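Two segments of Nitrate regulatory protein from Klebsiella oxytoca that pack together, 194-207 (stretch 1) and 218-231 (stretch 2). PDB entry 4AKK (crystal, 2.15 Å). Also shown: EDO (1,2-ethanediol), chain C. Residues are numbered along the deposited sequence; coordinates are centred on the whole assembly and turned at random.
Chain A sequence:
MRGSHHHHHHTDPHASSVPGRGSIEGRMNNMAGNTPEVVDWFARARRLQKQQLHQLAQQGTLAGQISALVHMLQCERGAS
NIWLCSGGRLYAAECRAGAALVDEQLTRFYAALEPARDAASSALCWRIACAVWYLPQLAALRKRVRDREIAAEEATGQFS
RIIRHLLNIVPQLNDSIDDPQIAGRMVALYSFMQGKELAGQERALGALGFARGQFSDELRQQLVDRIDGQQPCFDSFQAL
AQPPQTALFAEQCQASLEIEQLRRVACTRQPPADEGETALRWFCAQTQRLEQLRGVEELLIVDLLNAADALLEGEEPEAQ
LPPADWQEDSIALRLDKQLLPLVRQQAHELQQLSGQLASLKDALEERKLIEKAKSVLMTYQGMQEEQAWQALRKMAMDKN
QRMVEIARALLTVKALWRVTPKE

Stretch 1 194-207: QGKELAGQERALGA
Stretch 2 218-231: ELRQQLVDRIDGQQ

Two polar bonds pin this antiparallel helix pair. Gln230 NE2 donates to Glu202 OE1 at 2.9 Å, nearly straight at 171°, and Arg226 NE donates to Gln201 OE1 at 2.9 Å and 153°. Gln230 (m, t, chi3 37°) meets an extended Glu202 (t, t, chi3 -16°); both CA-to-CB bonds point sideways, and the side-chain ends close the gap. A weak bond, Gln230 NE2 to Leu198 O at 3.4 Å, adds to the same amide's work. Arg226 (m, m, t, chi4 -83°) faces Gln201 (m, t, chi3 20°), whose NE2 also donates to Glu197 OE2 at 2.7 Å within its own helix.

Both stretches, 194-207 and 218-231, are helices that run on beyond either end, with phi/psi near -63/-42. Their axes approach to 8.5 Å at 158° between N-to-C directions. The register sets Gly195 CA 4.7 Å from Gln230 CA and Leu198 CA 5.5 Å from Arg226 CA.

Packing follows knobs into holes. Gln230 sits among Gly195, Leu198, Ala199 and Glu202; Leu205 (m, t) sits among Leu219, Gln222, Leu223 and Arg226. Leu205 CD2 meets Leu219 CD1 at 3.8 Å, while Leu205 CD1 lies over one guanidinium face of Arg226. Leu198 (m, t) brings CD1 to 3.6 Å from Gly229 C, where an ideal CB on Gly229 would lie only 3.0 Å from that methyl.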

# COMPACT_ATOMS: atom_id res chain seq x y z
N GLN A 194 -11.22 9.90 8.32
CA GLN A 194 -11.63 9.49 6.99
C GLN A 194 -12.94 8.70 7.01
O GLN A 194 -13.81 8.90 6.18
CB GLN A 194 -10.51 8.69 6.31
CG GLN A 194 -10.74 8.47 4.82
CD GLN A 194 -10.85 9.77 4.05
OE1 GLN A 194 -11.93 10.14 3.58
NE2 GLN A 194 -9.74 10.49 3.92
N GLY A 195 -13.09 7.80 7.98
CA GLY A 195 -14.34 7.09 8.13
C GLY A 195 -15.50 8.05 8.40
O GLY A 195 -16.61 7.86 7.89
N LYS A 196 -15.21 9.07 9.20
CA LYS A 196 -16.20 10.06 9.61
C LYS A 196 -16.58 10.93 8.43
O LYS A 196 -17.74 11.32 8.27
CB LYS A 196 -15.61 10.92 10.74
CG LYS A 196 -16.47 12.06 11.22
CD LYS A 196 -15.87 12.65 12.51
CE LYS A 196 -16.57 13.94 12.93
NZ LYS A 196 -16.07 15.12 12.17
N GLU A 197 -15.60 11.24 7.58
CA GLU A 197 -15.89 12.00 6.37
C GLU A 197 -16.84 11.24 5.44
O GLU A 197 -17.78 11.80 4.87
CB GLU A 197 -14.60 12.35 5.62
CG GLU A 197 -14.81 12.77 4.15
CD GLU A 197 -15.78 13.95 3.97
OE1 GLU A 197 -16.23 14.53 4.99
OE2 GLU A 197 -16.10 14.31 2.81
N LEU A 198 -16.58 9.95 5.28
CA LEU A 198 -17.39 9.09 4.43
C LEU A 198 -18.77 8.88 5.04
O LEU A 198 -19.73 8.71 4.30
CB LEU A 198 -16.69 7.74 4.21
CG LEU A 198 -15.38 7.77 3.40
CD1 LEU A 198 -14.89 6.36 3.10
CD2 LEU A 198 -15.53 8.55 2.11
N ALA A 199 -18.85 8.87 6.37
CA ALA A 199 -20.16 8.85 7.03
C ALA A 199 -20.93 10.14 6.68
O ALA A 199 -22.12 10.10 6.41
CB ALA A 199 -20.01 8.70 8.55
N GLY A 200 -20.23 11.27 6.71
CA GLY A 200 -20.78 12.53 6.26
C GLY A 200 -21.24 12.53 4.82
O GLY A 200 -22.27 13.11 4.51
N GLN A 201 -20.50 11.89 3.92
CA GLN A 201 -20.95 11.75 2.54
C GLN A 201 -22.16 10.82 2.43
O GLN A 201 -23.05 11.06 1.62
CB GLN A 201 -19.81 11.29 1.62
CG GLN A 201 -18.71 12.33 1.52
CD GLN A 201 -17.57 11.90 0.64
OE1 GLN A 201 -17.72 10.99 -0.18
NE2 GLN A 201 -16.41 12.54 0.80
N GLU A 202 -22.19 9.76 3.24
CA GLU A 202 -23.40 8.94 3.38
C GLU A 202 -24.63 9.78 3.75
O GLU A 202 -25.72 9.58 3.20
CB GLU A 202 -23.21 7.85 4.44
CG GLU A 202 -24.43 6.94 4.65
CD GLU A 202 -24.31 6.06 5.89
OE1 GLU A 202 -23.17 5.92 6.41
OE2 GLU A 202 -25.34 5.50 6.34
N ARG A 203 -24.47 10.71 4.70
CA ARG A 203 -25.61 11.53 5.11
C ARG A 203 -26.12 12.34 3.91
O ARG A 203 -27.30 12.30 3.58
CB ARG A 203 -25.23 12.47 6.27
CG ARG A 203 -26.34 13.50 6.61
CD ARG A 203 -25.97 14.42 7.78
NE ARG A 203 -24.89 15.34 7.44
CZ ARG A 203 -24.36 16.24 8.27
NH1 ARG A 203 -24.81 16.36 9.52
NH2 ARG A 203 -23.37 17.01 7.85
N ALA A 204 -25.20 13.02 3.23
CA ALA A 204 -25.54 13.85 2.07
C ALA A 204 -26.21 13.07 0.94
O ALA A 204 -27.20 13.51 0.37
CB ALA A 204 -24.30 14.59 1.55
N LEU A 205 -25.66 11.92 0.59
CA LEU A 205 -26.22 11.14 -0.51
C LEU A 205 -27.60 10.61 -0.15
O LEU A 205 -28.53 10.67 -0.95
CB LEU A 205 -25.28 10.00 -0.89
CG LEU A 205 -23.94 10.48 -1.47
CD1 LEU A 205 -22.99 9.32 -1.67
CD2 LEU A 205 -24.12 11.27 -2.78
N GLY A 206 -27.74 10.08 1.07
CA GLY A 206 -29.02 9.53 1.49
C GLY A 206 -30.11 10.59 1.54
O GLY A 206 -31.25 10.32 1.17
N ALA A 207 -29.75 11.79 1.99
CA ALA A 207 -30.71 12.89 2.13
C ALA A 207 -31.21 13.34 0.76
O ALA A 207 -32.38 13.60 0.57
CB ALA A 207 -30.07 14.05 2.88
N GLU A 218 -27.52 4.97 -9.93
CA GLU A 218 -26.30 5.74 -9.74
C GLU A 218 -26.11 6.22 -8.29
O GLU A 218 -25.09 5.94 -7.66
CB GLU A 218 -26.34 6.95 -10.69
CG GLU A 218 -25.21 7.93 -10.49
CD GLU A 218 -23.87 7.35 -10.87
OE1 GLU A 218 -23.82 6.64 -11.90
OE2 GLU A 218 -22.88 7.58 -10.15
N LEU A 219 -27.09 6.96 -7.78
CA LEU A 219 -27.06 7.47 -6.42
C LEU A 219 -26.94 6.33 -5.42
O LEU A 219 -26.16 6.39 -4.47
CB LEU A 219 -28.30 8.33 -6.13
CG LEU A 219 -28.35 9.04 -4.78
CD1 LEU A 219 -27.16 9.97 -4.61
CD2 LEU A 219 -29.67 9.82 -4.61
N ARG A 220 -27.71 5.27 -5.65
CA ARG A 220 -27.62 4.10 -4.81
C ARG A 220 -26.21 3.47 -4.78
O ARG A 220 -25.74 3.02 -3.72
CB ARG A 220 -28.67 3.06 -5.23
CG ARG A 220 -28.52 1.74 -4.47
CD ARG A 220 -29.63 0.75 -4.82
NE ARG A 220 -29.43 0.14 -6.12
CZ ARG A 220 -30.19 -0.84 -6.61
NH1 ARG A 220 -31.21 -1.31 -5.90
NH2 ARG A 220 -29.94 -1.34 -7.81
N GLN A 221 -25.52 3.42 -5.92
CA GLN A 221 -24.18 2.83 -5.92
C GLN A 221 -23.22 3.74 -5.13
O GLN A 221 -22.44 3.26 -4.31
CB GLN A 221 -23.66 2.57 -7.35
CG GLN A 221 -22.38 1.73 -7.41
CD GLN A 221 -22.55 0.30 -6.89
OE1 GLN A 221 -23.38 -0.46 -7.39
NE2 GLN A 221 -21.75 -0.06 -5.90
N GLN A 222 -23.32 5.05 -5.35
CA GLN A 222 -22.50 6.00 -4.62
C GLN A 222 -22.75 5.91 -3.11
O GLN A 222 -21.83 6.03 -2.31
CB GLN A 222 -22.79 7.42 -5.10
CG GLN A 222 -22.41 7.69 -6.56
CD GLN A 222 -22.73 9.12 -6.97
OE1 GLN A 222 -23.09 9.95 -6.14
NE2 GLN A 222 -22.62 9.42 -8.26
N LEU A 223 -24.00 5.69 -2.73
CA LEU A 223 -24.33 5.61 -1.32
C LEU A 223 -23.70 4.36 -0.74
O LEU A 223 -22.97 4.40 0.25
CB LEU A 223 -25.85 5.59 -1.11
CG LEU A 223 -26.33 5.33 0.32
CD1 LEU A 223 -25.88 6.47 1.25
CD2 LEU A 223 -27.85 5.21 0.33
N VAL A 224 -23.99 3.23 -1.37
CA VAL A 224 -23.39 1.97 -0.98
C VAL A 224 -21.86 2.09 -0.87
O VAL A 224 -21.26 1.53 0.05
CB VAL A 224 -23.74 0.88 -2.02
CG1 VAL A 224 -22.84 -0.34 -1.86
CG2 VAL A 224 -25.22 0.50 -1.89
N ASP A 225 -21.24 2.79 -1.81
CA ASP A 225 -19.78 2.89 -1.84
C ASP A 225 -19.28 3.68 -0.63
O ASP A 225 -18.22 3.39 -0.09
CB ASP A 225 -19.29 3.54 -3.14
CG ASP A 225 -19.57 2.71 -4.40
OD1 ASP A 225 -19.72 1.46 -4.31
OD2 ASP A 225 -19.65 3.34 -5.48
N ARG A 226 -20.04 4.69 -0.22
CA ARG A 226 -19.67 5.50 0.94
C ARG A 226 -19.80 4.67 2.20
O ARG A 226 -18.99 4.78 3.12
CB ARG A 226 -20.56 6.74 1.04
CG ARG A 226 -20.45 7.70 -0.13
CD ARG A 226 -19.02 7.82 -0.58
NE ARG A 226 -18.81 8.78 -1.65
CZ ARG A 226 -18.99 8.54 -2.95
NH1 ARG A 226 -19.45 7.35 -3.35
NH2 ARG A 226 -18.75 9.48 -3.84
N ILE A 227 -20.81 3.80 2.23
CA ILE A 227 -21.03 2.96 3.41
C ILE A 227 -19.96 1.86 3.54
O ILE A 227 -19.38 1.68 4.61
CB ILE A 227 -22.44 2.35 3.43
CG1 ILE A 227 -23.48 3.47 3.58
CG2 ILE A 227 -22.56 1.31 4.56
CD1 ILE A 227 -24.87 3.13 3.00
N ASP A 228 -19.70 1.14 2.46
CA ASP A 228 -18.66 0.11 2.48
C ASP A 228 -17.28 0.70 2.74
O ASP A 228 -16.46 0.08 3.38
CB ASP A 228 -18.64 -0.65 1.15
CG ASP A 228 -19.90 -1.47 0.93
OD1 ASP A 228 -20.58 -1.80 1.93
OD2 ASP A 228 -20.19 -1.79 -0.24
N GLY A 229 -17.04 1.90 2.23
CA GLY A 229 -15.75 2.55 2.40
C GLY A 229 -15.40 2.83 3.85
O GLY A 229 -14.22 2.86 4.22
N GLN A 230 -16.42 3.05 4.66
CA GLN A 230 -16.23 3.28 6.09
C GLN A 230 -15.55 2.11 6.79
O GLN A 230 -14.74 2.31 7.70
CB GLN A 230 -17.58 3.59 6.75
CG GLN A 230 -18.16 4.93 6.31
CD GLN A 230 -19.64 5.05 6.61
OE1 GLN A 230 -20.12 4.55 7.63
NE2 GLN A 230 -20.37 5.72 5.72
N GLN A 231 -15.89 0.89 6.37
CA GLN A 231 -15.39 -0.32 7.02
C GLN A 231 -13.86 -0.35 7.18
O GLN A 231 -13.37 -0.46 8.30
CB GLN A 231 -15.85 -1.58 6.28
CG GLN A 231 -17.21 -2.10 6.71
CD GLN A 231 -17.19 -2.82 8.06
OE1 GLN A 231 -15.99 -3.12 8.56
NE2 GLN A 231 -18.24 -3.11 8.63
C1 EDO C . -23.13 15.83 4.53
O1 EDO C . -22.75 17.01 5.24
C2 EDO C . -24.60 15.50 4.74
O2 EDO C . -25.51 16.46 4.19